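PDB 6ZPV: MgGH51 from Meripilus giganteus, which is a GH51 alpha-L-arabinofuranosidase that hydrolyses terminal non-reducing alpha-L-arabinofuranosyl groups, probably from arabinose-bearing polysaccharides such as arabinoxylan. Local coordinates for residues Y414-Q419 with E468-I473; R119-S124 with G187-F192; D24-G29 with L482-N487. All coordinates share one frame; numbering follows the deposited sequence.

Contact 1 of 3, residues Y414-Q419 with E468-I473; sequences YYDGFQ and ERNSDI. With NAG (2-acetamido-2-deoxy-beta-D-glucopyranose), chain B; ACT (acetate ion), chain G.
R469 grips D416 side-on in a two-pronged salt bridge, NE donating to OD2 at 2.8 Å while NH2 of R469 reaches D416 OD1 at 3.0 Å. The contact belongs to the (beta/alpha)8 barrel of the clan GHD catalytic domain, where it ties the loop leading into strand 424-432 to the end of helix 454-469. The guanidinium and carboxylate planes are 32° apart: OD2 of D416 uses its syn lone pair, and OD1 is met on its syn side. A bend at chi3 (62°) in R469 places NE beside the acid. OD1 takes a second bond from ND2 of N470, at 2.9 Å, which comes down from above the carboxylate plane on the face opposite NH2. Three N-H groups thus fix the carboxylate, probably favouring its charged form. Water 1 donates to OD2 of D416 and to OD1 of N470; that amide oxygen also accepts from R420, whose guanidinium binds the carbonyls of Y415 and F418.

N470 is the first residue to leave the helix, and its CB rests 3.6 Å from CB of Y415. The Y415 hydroxyl instead bonds E427 on strand 424-432. A type I turn from Y415 to F418 brings both aromatic residues to I473, whose CD1 touches CB of F418 at 3.5 Å and approaches Y415 CD1 at 4.2 Å. CD1 of Y415 also sits over the centre of one face of the F418 ring. Against the opposite face lies an acetate, probably from the crystallisation liquor, with its CH3 3.4 Å from CD2 of F418 and its O accepting from Q419 N. Q419 belongs to a glycan pocket, its CG 3.4 Å from O5 of the chain B NAG.

Contact 2 of 3, residues R119-S124 with G187-F192; sequences RFPTSS and GQTINF
Q188 meets S124 through its side-chain amide, OE1 accepting from the S124 hydroxyl OG at 2.7 Å, with the donor tilted 23° from the amide carbonyl plane. The same OE1 stands at the edge of the F120 ring, near its plane, 3.5 Å from CE2. OG of S124 is engaged on its own side as well, by the backbone N of F126. T189 turns its carbonyl to the loop: its O lies 3.5 Å from CD of P121, and water 2 spans the gap between this O and T122 N, from which it accepts. The T189 hydroxyl instead pairs with S85 on strand 80-85. I190 then lays CG1 over one face of the F120 ring, a CH-pi contact 3.9 Å from the ring centroid and 24° off its normal. Here strand 112-119 ends beside strand 189-198 in one five-stranded antiparallel sheet of a beta-sandwich, and the 119-124 loop begins. N191 makes the antiparallel hydrogen-bonded pair with R119: each N donates to the other's O, both at 2.9 Å. Their side chains run side by side on one face of the sheet, the guanidinium and amide planes 78° apart, and D70 serves both, OD1 binding NH2 of R119 and OD2 binding ND2 of N191. OD1 of N191 touches P121 CG at 3.6 Å.

Contact 3 of 3, residues D24-G29 with L482-N487; sequences DINHSG and LLQHVN. With NAG (2-acetamido-2-deoxy-beta-D-glucopyranose), chain C.
N26 presses CB against the backbone of strand 483-485, 3.7 Å from CA of Q484, and turns its amide toward the carbonyl of L483. ND2 donates to the carbonyl O of L483 at 3.0 Å; the bond is almost straight (174°), with the acceptor lying in the amide plane and the donor tilted 19° from the carbonyl plane. From the main chain of the same residue, N26 O accepts from H485 N at 2.9 Å, so one asparagine holds two successive polar groups on this side of the strand. On the side of strand 496-498, backbone bonds join L482 to V496, and Q484 and V486 to Y498.

N26 and H27 both have left-handed helical backbone angles, in a turn closed by S28 N bonding to I25 O, which is consistent with the way N26 faces the strand. Beyond the polar pair, CB of H27 packs on CB of H485 at 3.9 Å, and CB of S28 meets CB of L483 at a tight 3.5 Å. The contact lies at the C-terminal ends of the first and last strands of the (beta/alpha)8 barrel. Past H485, whose ND1 accepts from N487 N, the chain reaches the surface, where ND2 of N487 carries an N-linked NAG through a 1.4 Å bond to C1.

In this buried setting the N26 amide has a defined sense: OD1 accepts from the backbone N of Q490 and of W491 while ND2 donates to a carbonyl, and a flipped amide would bring like groups together at each end.

Along the chain contact 3 spans the other two: 24-29 and 482-487 are its outer ends, and both segments of contact 2 come before those of contact 1. Contacts 1 and 3 both serve the parallel barrel, at its two ends: contact 1 sits where chains enter strands 424-432 and 474-479, contact 3 where they leave strands 20-21 and 474-479. Their centres are 32 Å apart. Contact 2 belongs to the separate beta-sandwich, its centre 37 Å from that of contact 3; contacts 1 and 2, with centres 66 Å apart, lie on opposite sides of the chain's centre. Contact 3, whose segments are 453 residues apart at their closest ends, joins the stretches that follow the first and last barrel strands.

Contact 1 of 3, residues Y414-Q419 with E468-I473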
loop_
_atom_site.group_PDB
_atom_site.type_symbol
_atom_site.label_atom_id
_atom_site.label_comp_id
_atom_site.label_asym_id
_atom_site.label_seq_id
_atom_site.Cartn_x
_atom_site.Cartn_y
_atom_site.Cartn_z
ATOM N N TYR A 414 15.845 -2.370 -21.721
ATOM C CA TYR A 414 14.928 -1.246 -21.976
ATOM C C TYR A 414 15.667 0.089 -21.878
ATOM O O TYR A 414 15.468 0.979 -22.727
ATOM C CB TYR A 414 13.752 -1.296 -21.001
ATOM C CG TYR A 414 12.709 -0.243 -21.254
ATOM C CD1 TYR A 414 11.654 -0.476 -22.124
ATOM C CD2 TYR A 414 12.731 0.971 -20.639
ATOM C CE1 TYR A 414 10.681 0.494 -22.360
ATOM C CE2 TYR A 414 11.740 1.922 -20.856
ATOM C CZ TYR A 414 10.754 1.710 -21.738
ATOM O OH TYR A 414 9.762 2.690 -21.916
ATOM N N TYR A 415 16.453 0.295 -20.829
ATOM C CA TYR A 415 17.082 1.604 -20.548
ATOM C C TYR A 415 18.488 1.764 -21.127
ATOM O O TYR A 415 19.029 2.891 -21.109
ATOM C CB TYR A 415 17.069 1.934 -19.062
ATOM C CG TYR A 415 15.708 2.320 -18.526
ATOM C CD1 TYR A 415 15.187 3.578 -18.799
ATOM C CD2 TYR A 415 14.942 1.458 -17.780
ATOM C CE1 TYR A 415 13.918 3.939 -18.360
ATOM C CE2 TYR A 415 13.699 1.812 -17.323
ATOM C CZ TYR A 415 13.184 3.064 -17.568
ATOM O OH TYR A 415 11.952 3.517 -17.165
ATOM N N ASP A 416 19.092 0.699 -21.657
ATOM C CA ASP A 416 20.511 0.806 -22.076
ATOM C C ASP A 416 20.709 1.846 -23.180
ATOM O O ASP A 416 21.800 2.455 -23.192
ATOM C CB ASP A 416 21.054 -0.538 -22.503
ATOM C CG ASP A 416 21.237 -1.441 -21.313
ATOM O OD1 ASP A 416 20.220 -1.936 -20.739
ATOM O OD2 ASP A 416 22.405 -1.690 -20.890
ATOM N N GLY A 417 19.778 1.949 -24.117
ATOM C CA GLY A 417 19.929 2.872 -25.227
ATOM C C GLY A 417 19.397 4.257 -24.949
ATOM O O GLY A 417 19.450 5.100 -25.891
ATOM N N PHE A 418 18.876 4.534 -23.748
ATOM C CA PHE A 418 18.383 5.877 -23.459
ATOM C C PHE A 418 19.530 6.851 -23.421
ATOM O O PHE A 418 20.678 6.527 -23.024
ATOM C CB PHE A 418 17.672 5.955 -22.100
ATOM C CG PHE A 418 16.196 5.577 -22.084
ATOM C CD1 PHE A 418 15.698 4.436 -22.707
ATOM C CD2 PHE A 418 15.301 6.381 -21.393
ATOM C CE1 PHE A 418 14.351 4.146 -22.706
ATOM C CE2 PHE A 418 13.953 6.068 -21.372
ATOM C CZ PHE A 418 13.479 4.961 -22.037
ATOM N N GLN A 419 19.235 8.075 -23.814
ATOM C CA GLN A 419 20.226 9.152 -23.642
ATOM C C GLN A 419 20.444 9.452 -22.166
ATOM O O GLN A 419 19.513 9.348 -21.374
ATOM C CB GLN A 419 19.737 10.415 -24.347
ATOM C CG GLN A 419 19.511 10.290 -25.831
ATOM C CD GLN A 419 20.763 9.871 -26.573
ATOM O OE1 GLN A 419 21.802 10.531 -26.462
ATOM N NE2 GLN A 419 20.652 8.753 -27.284
ATOM N N GLU A 468 18.985 -1.944 -12.513
ATOM C CA GLU A 468 20.156 -1.702 -11.674
ATOM C C GLU A 468 21.364 -1.314 -12.512
ATOM O O GLU A 468 22.101 -0.355 -12.183
ATOM C CB GLU A 468 20.421 -2.924 -10.765
ATOM C CG GLU A 468 21.453 -2.705 -9.711
ATOM C CD GLU A 468 21.500 -3.842 -8.699
ATOM O OE1 GLU A 468 22.207 -4.818 -8.955
ATOM O OE2 GLU A 468 20.795 -3.715 -7.647
ATOM N N ARG A 469 21.606 -2.013 -13.632
ATOM C CA ARG A 469 22.717 -1.605 -14.532
ATOM C C ARG A 469 22.558 -0.150 -14.991
ATOM O O ARG A 469 23.523 0.593 -15.108
ATOM C CB ARG A 469 22.742 -2.557 -15.734
ATOM C CG ARG A 469 23.785 -2.148 -16.776
ATOM C CD ARG A 469 24.019 -3.187 -17.885
ATOM N NE ARG A 469 22.800 -3.423 -18.668
ATOM C CZ ARG A 469 21.965 -4.462 -18.525
ATOM N NH1 ARG A 469 22.213 -5.466 -17.704
ATOM N NH2 ARG A 469 20.834 -4.474 -19.247
ATOM N N ASN A 470 21.296 0.220 -15.314
ATOM C CA ASN A 470 20.951 1.577 -15.818
ATOM C C ASN A 470 20.581 2.538 -14.695
ATOM O O ASN A 470 19.922 3.555 -14.992
ATOM C CB ASN A 470 19.881 1.465 -16.861
ATOM C CG ASN A 470 20.326 0.726 -18.105
ATOM O OD1 ASN A 470 21.175 1.267 -18.830
ATOM N ND2 ASN A 470 19.801 -0.471 -18.327
ATOM N N SER A 471 21.032 2.275 -13.467
ATOM C CA SER A 471 20.653 3.124 -12.300
ATOM C C SER A 471 21.407 4.449 -12.248
ATOM O O SER A 471 21.152 5.237 -11.329
ATOM C CB SER A 471 20.698 2.346 -11.029
ATOM O OG SER A 471 21.998 1.864 -10.713
ATOM N N ASP A 472 22.243 4.737 -13.246
ATOM C CA ASP A 472 22.695 6.110 -13.462
ATOM C C ASP A 472 21.530 6.991 -13.849
ATOM O O ASP A 472 21.539 8.188 -13.503
ATOM C CB ASP A 472 23.842 6.165 -14.470
ATOM C CG ASP A 472 23.536 5.623 -15.853
ATOM O OD1 ASP A 472 22.852 4.573 -15.929
ATOM O OD2 ASP A 472 24.039 6.221 -16.813
ATOM N N ILE A 473 20.545 6.475 -14.575
ATOM C CA ILE A 473 19.343 7.234 -14.990
ATOM C C ILE A 473 18.062 6.691 -14.336
ATOM O O ILE A 473 17.097 7.461 -14.237
ATOM C CB ILE A 473 19.208 7.334 -16.516
ATOM C CG1 ILE A 473 18.939 5.991 -17.186
ATOM C CG2 ILE A 473 20.372 8.101 -17.088
ATOM C CD1 ILE A 473 18.545 6.088 -18.663
HETATM C C1 NAG B . 16.937 13.284 -23.806
HETATM C C2 NAG B . 16.122 14.529 -24.235
HETATM C C3 NAG B . 14.838 14.231 -24.983
HETATM C C4 NAG B . 14.922 13.185 -26.036
HETATM C C5 NAG B . 15.701 12.016 -25.441
HETATM C C6 NAG B . 16.002 10.943 -26.508
HETATM C C7 NAG B . 16.751 16.352 -22.732
HETATM C C8 NAG B . 16.516 17.045 -21.384
HETATM N N2 NAG B . 15.909 15.420 -23.107
HETATM O O3 NAG B . 14.237 15.444 -25.495
HETATM O O4 NAG B . 13.674 12.634 -26.463
HETATM O O5 NAG B . 16.969 12.384 -24.958
HETATM O O6 NAG B . 16.643 11.533 -27.641
HETATM O O7 NAG B . 17.662 16.722 -23.478
HETATM C C ACT G . 15.597 8.203 -24.448
HETATM O O ACT G . 16.533 8.790 -23.965
HETATM O OXT ACT G . 15.742 7.404 -25.433
HETATM C CH3 ACT G . 14.142 8.501 -23.855
HETATM O O HOH W 1 23.952 0.746 -19.437
#

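Contact 2 of 3, residues R119-S124 with G187-F192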
loop_
_atom_site.group_PDB
_atom_site.type_symbol
_atom_site.label_atom_id
_atom_site.label_comp_id
_atom_site.label_asym_id
_atom_site.label_seq_id
_atom_site.Cartn_x
_atom_site.Cartn_y
_atom_site.Cartn_z
ATOM N N ARG A 119 -26.553 8.549 20.871
ATOM C CA ARG A 119 -27.530 9.400 21.590
ATOM C C ARG A 119 -28.871 8.741 21.549
ATOM O O ARG A 119 -29.168 8.018 20.602
ATOM C CB ARG A 119 -27.592 10.816 21.002
ATOM C CG ARG A 119 -28.236 10.929 19.629
ATOM C CD ARG A 119 -28.276 12.335 19.013
ATOM N NE ARG A 119 -28.842 12.308 17.563
ATOM C CZ ARG A 119 -30.079 12.608 17.357
ATOM N NH1 ARG A 119 -30.812 12.998 18.412
ATOM N NH2 ARG A 119 -30.628 12.686 16.219
ATOM N N PHE A 120 -29.715 9.052 22.539
ATOM C CA PHE A 120 -31.134 8.664 22.465
ATOM C C PHE A 120 -31.832 9.810 21.752
ATOM O O PHE A 120 -31.829 10.947 22.271
ATOM C CB PHE A 120 -31.721 8.473 23.878
ATOM C CG PHE A 120 -31.312 7.182 24.528
ATOM C CD1 PHE A 120 -30.060 7.034 25.081
ATOM C CD2 PHE A 120 -32.209 6.116 24.571
ATOM C CE1 PHE A 120 -29.687 5.822 25.655
ATOM C CE2 PHE A 120 -31.852 4.917 25.160
ATOM C CZ PHE A 120 -30.585 4.759 25.684
ATOM N N PRO A 121 -32.427 9.593 20.580
ATOM C CA PRO A 121 -33.090 10.692 19.866
ATOM C C PRO A 121 -34.317 11.267 20.594
ATOM O O PRO A 121 -34.635 12.434 20.426
ATOM C CB PRO A 121 -33.469 10.095 18.498
ATOM C CG PRO A 121 -33.406 8.575 18.698
ATOM C CD PRO A 121 -32.381 8.365 19.762
ATOM N N THR A 122 -34.953 10.477 21.440
ATOM C CA THR A 122 -36.043 10.894 22.329
ATOM C C THR A 122 -35.676 10.452 23.732
ATOM O O THR A 122 -35.451 9.264 23.977
ATOM C CB THR A 122 -37.380 10.302 21.873
ATOM O OG1 THR A 122 -37.642 10.562 20.508
ATOM C CG2 THR A 122 -38.521 10.768 22.732
ATOM N N SER A 123 -35.602 11.388 24.645
ATOM C CA SER A 123 -35.274 11.078 26.036
ATOM C C SER A 123 -36.198 9.981 26.580
ATOM O O SER A 123 -37.409 10.038 26.354
ATOM C CB SER A 123 -35.422 12.314 26.905
ATOM O OG SER A 123 -34.954 12.126 28.231
ATOM N N SER A 124 -35.640 9.071 27.316
ATOM C CA SER A 124 -36.383 7.961 27.925
ATOM C C SER A 124 -35.859 7.632 29.309
ATOM O O SER A 124 -34.780 8.080 29.683
ATOM C CB SER A 124 -36.370 6.697 27.061
ATOM O OG SER A 124 -35.147 6.003 27.323
ATOM N N GLY A 187 -38.629 -1.507 23.525
ATOM C CA GLY A 187 -39.219 -0.244 23.075
ATOM C C GLY A 187 -38.247 0.909 22.871
ATOM O O GLY A 187 -38.705 1.998 22.491
ATOM N N GLN A 188 -36.960 0.730 23.097
ATOM C CA GLN A 188 -36.008 1.854 22.982
ATOM C C GLN A 188 -35.526 2.047 21.549
ATOM O O GLN A 188 -35.384 1.044 20.819
ATOM C CB GLN A 188 -34.797 1.636 23.895
ATOM C CG GLN A 188 -35.141 1.551 25.371
ATOM C CD GLN A 188 -35.630 2.825 26.004
ATOM O OE1 GLN A 188 -35.174 3.907 25.591
ATOM N NE2 GLN A 188 -36.437 2.677 27.033
ATOM N N THR A 189 -35.124 3.271 21.227
ATOM C CA THR A 189 -34.371 3.568 19.986
ATOM C C THR A 189 -33.107 4.352 20.357
ATOM O O THR A 189 -33.182 5.292 21.180
ATOM C CB THR A 189 -35.184 4.367 18.985
ATOM O OG1 THR A 189 -36.312 3.617 18.591
ATOM C CG2 THR A 189 -34.381 4.753 17.762
ATOM N N ILE A 190 -31.966 3.927 19.843
ATOM C CA ILE A 190 -30.691 4.622 20.039
ATOM C C ILE A 190 -30.090 4.878 18.653
ATOM O O ILE A 190 -30.124 3.983 17.775
ATOM C CB ILE A 190 -29.700 3.780 20.891
ATOM C CG1 ILE A 190 -30.328 3.391 22.243
ATOM C CG2 ILE A 190 -28.416 4.553 21.083
ATOM C CD1 ILE A 190 -29.510 2.403 23.036
ATOM N N ASN A 191 -29.546 6.072 18.440
ATOM C CA ASN A 191 -28.791 6.389 17.215
ATOM C C ASN A 191 -27.288 6.231 17.538
ATOM O O ASN A 191 -26.809 6.730 18.578
ATOM C CB ASN A 191 -29.034 7.782 16.690
ATOM C CG ASN A 191 -30.407 8.031 16.083
ATOM O OD1 ASN A 191 -31.296 7.184 16.195
ATOM N ND2 ASN A 191 -30.570 9.218 15.463
ATOM N N PHE A 192 -26.564 5.580 16.607
ATOM C CA PHE A 192 -25.118 5.363 16.741
ATOM C C PHE A 192 -24.378 5.942 15.557
ATOM O O PHE A 192 -24.942 5.970 14.435
ATOM C CB PHE A 192 -24.803 3.859 16.829
ATOM C CG PHE A 192 -25.276 3.138 18.063
ATOM C CD1 PHE A 192 -24.460 3.069 19.158
ATOM C CD2 PHE A 192 -26.530 2.489 18.096
ATOM C CE1 PHE A 192 -24.876 2.379 20.290
ATOM C CE2 PHE A 192 -26.904 1.802 19.230
ATOM C CZ PHE A 192 -26.087 1.743 20.318
HETATM O O HOH W 2 -34.812 7.496 21.782
#

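Contact 3 of 3, residues D24-G29 with L482-N487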
loop_
_atom_site.group_PDB
_atom_site.type_symbol
_atom_site.label_atom_id
_atom_site.label_comp_id
_atom_site.label_asym_id
_atom_site.label_seq_id
_atom_site.Cartn_x
_atom_site.Cartn_y
_atom_site.Cartn_z
ATOM N N ASP A 24 -5.084 2.570 -2.330
ATOM C CA ASP A 24 -6.083 1.675 -1.726
ATOM C C ASP A 24 -6.768 0.937 -2.879
ATOM O O ASP A 24 -7.606 1.502 -3.621
ATOM C CB ASP A 24 -7.081 2.470 -0.869
ATOM C CG ASP A 24 -7.719 1.607 0.168
ATOM O OD1 ASP A 24 -7.882 0.369 -0.054
ATOM O OD2 ASP A 24 -8.062 2.150 1.284
ATOM N N ILE A 25 -6.364 -0.317 -3.087
ATOM C CA ILE A 25 -6.891 -1.226 -4.111
ATOM C C ILE A 25 -6.901 -2.603 -3.431
ATOM O O ILE A 25 -6.028 -2.895 -2.598
ATOM C CB ILE A 25 -6.010 -1.230 -5.383
ATOM C CG1 ILE A 25 -6.593 -2.097 -6.516
ATOM C CG2 ILE A 25 -4.574 -1.596 -5.086
ATOM C CD1 ILE A 25 -5.812 -2.021 -7.807
ATOM N N ASN A 26 -7.851 -3.457 -3.758
ATOM C CA ASN A 26 -7.921 -4.767 -3.124
ATOM C C ASN A 26 -8.006 -4.655 -1.590
ATOM O O ASN A 26 -7.527 -5.519 -0.845
ATOM C CB ASN A 26 -6.740 -5.674 -3.471
ATOM C CG ASN A 26 -6.373 -5.754 -4.921
ATOM O OD1 ASN A 26 -7.248 -5.919 -5.779
ATOM N ND2 ASN A 26 -5.057 -5.696 -5.199
ATOM N N HIS A 27 -8.627 -3.569 -1.093
ATOM C CA HIS A 27 -8.683 -3.330 0.358
ATOM C C HIS A 27 -7.270 -3.395 0.979
ATOM O O HIS A 27 -7.074 -3.870 2.080
ATOM C CB HIS A 27 -9.666 -4.282 1.031
ATOM C CG HIS A 27 -11.074 -3.828 0.870
ATOM N ND1 HIS A 27 -11.611 -2.802 1.603
ATOM C CD2 HIS A 27 -12.010 -4.167 -0.036
ATOM C CE1 HIS A 27 -12.836 -2.572 1.196
ATOM N NE2 HIS A 27 -13.097 -3.418 0.204
ATOM N N SER A 28 -6.345 -2.750 0.294
ATOM C CA SER A 28 -4.961 -2.543 0.786
ATOM C C SER A 28 -4.870 -1.474 1.862
ATOM O O SER A 28 -3.884 -1.500 2.637
ATOM C CB SER A 28 -4.044 -2.166 -0.328
ATOM O OG SER A 28 -4.482 -0.943 -0.892
ATOM N N GLY A 29 -5.805 -0.538 1.902
ATOM C CA GLY A 29 -5.817 0.523 2.931
ATOM C C GLY A 29 -6.856 0.153 3.965
ATOM O O GLY A 29 -6.562 -0.532 4.950
ATOM N N LEU A 482 0.886 -3.475 -4.573
ATOM C CA LEU A 482 1.602 -3.945 -3.393
ATOM C C LEU A 482 0.816 -4.992 -2.628
ATOM O O LEU A 482 1.438 -5.967 -2.169
ATOM C CB LEU A 482 1.900 -2.733 -2.542
ATOM C CG LEU A 482 2.744 -2.968 -1.289
ATOM C CD1 LEU A 482 4.108 -3.531 -1.620
ATOM C CD2 LEU A 482 2.863 -1.692 -0.502
ATOM N N LEU A 483 -0.483 -4.744 -2.414
ATOM C CA LEU A 483 -1.237 -5.476 -1.401
ATOM C C LEU A 483 -2.545 -6.006 -1.951
ATOM O O LEU A 483 -3.199 -5.363 -2.808
ATOM C CB LEU A 483 -1.509 -4.568 -0.194
ATOM C CG LEU A 483 -0.318 -4.362 0.731
ATOM C CD1 LEU A 483 -0.522 -3.258 1.707
ATOM C CD2 LEU A 483 0.005 -5.633 1.485
ATOM N N GLN A 484 -3.000 -7.107 -1.367
ATOM C CA GLN A 484 -4.256 -7.768 -1.756
ATOM C C GLN A 484 -4.954 -8.444 -0.585
ATOM O O GLN A 484 -4.416 -9.417 -0.023
ATOM C CB GLN A 484 -3.988 -8.824 -2.810
ATOM C CG GLN A 484 -5.179 -9.680 -3.191
ATOM C CD GLN A 484 -4.810 -10.946 -3.955
ATOM O OE1 GLN A 484 -3.674 -11.372 -3.983
ATOM N NE2 GLN A 484 -5.824 -11.555 -4.540
ATOM N N HIS A 485 -6.189 -8.030 -0.305
ATOM C CA HIS A 485 -7.081 -8.801 0.581
ATOM C C HIS A 485 -7.659 -9.909 -0.267
ATOM O O HIS A 485 -8.366 -9.667 -1.253
ATOM C CB HIS A 485 -8.206 -7.913 1.147
ATOM C CG HIS A 485 -8.844 -8.531 2.308
ATOM N ND1 HIS A 485 -9.363 -9.833 2.286
ATOM C CD2 HIS A 485 -8.956 -8.065 3.583
ATOM C CE1 HIS A 485 -9.792 -10.059 3.511
ATOM N NE2 HIS A 485 -9.574 -9.011 4.338
ATOM N N VAL A 486 -7.353 -11.162 0.071
ATOM C CA VAL A 486 -7.800 -12.293 -0.758
ATOM C C VAL A 486 -9.306 -12.452 -0.777
ATOM O O VAL A 486 -9.809 -13.148 -1.653
ATOM C CB VAL A 486 -7.106 -13.586 -0.378
ATOM C CG1 VAL A 486 -5.627 -13.487 -0.587
ATOM C CG2 VAL A 486 -7.487 -14.051 1.040
ATOM N N ASN A 487 -10.032 -11.803 0.111
ATOM C CA ASN A 487 -11.496 -11.867 0.081
ATOM C C ASN A 487 -12.126 -10.712 -0.654
ATOM O O ASN A 487 -13.378 -10.684 -0.782
ATOM C CB ASN A 487 -12.088 -11.991 1.485
ATOM C CG ASN A 487 -11.574 -13.188 2.229
ATOM O OD1 ASN A 487 -10.861 -13.092 3.218
ATOM N ND2 ASN A 487 -11.929 -14.375 1.727
HETATM C C1 NAG C . -11.503 -15.586 2.339
HETATM C C2 NAG C . -12.716 -16.507 2.625
HETATM C C3 NAG C . -12.287 -17.907 3.047
HETATM C C4 NAG C . -11.225 -18.470 2.081
HETATM C C5 NAG C . -10.126 -17.489 1.981
HETATM C C6 NAG C . -8.909 -17.935 1.111
HETATM C C7 NAG C . -14.814 -15.437 3.285
HETATM C C8 NAG C . -15.517 -14.860 4.469
HETATM N N2 NAG C . -13.598 -15.861 3.614
HETATM O O3 NAG C . -13.441 -18.754 3.079
HETATM O O4 NAG C . -10.795 -19.725 2.672
HETATM O O5 NAG C . -10.641 -16.262 1.452
HETATM O O6 NAG C . -9.430 -18.199 -0.170
HETATM O O7 NAG C . -15.363 -15.549 2.199
#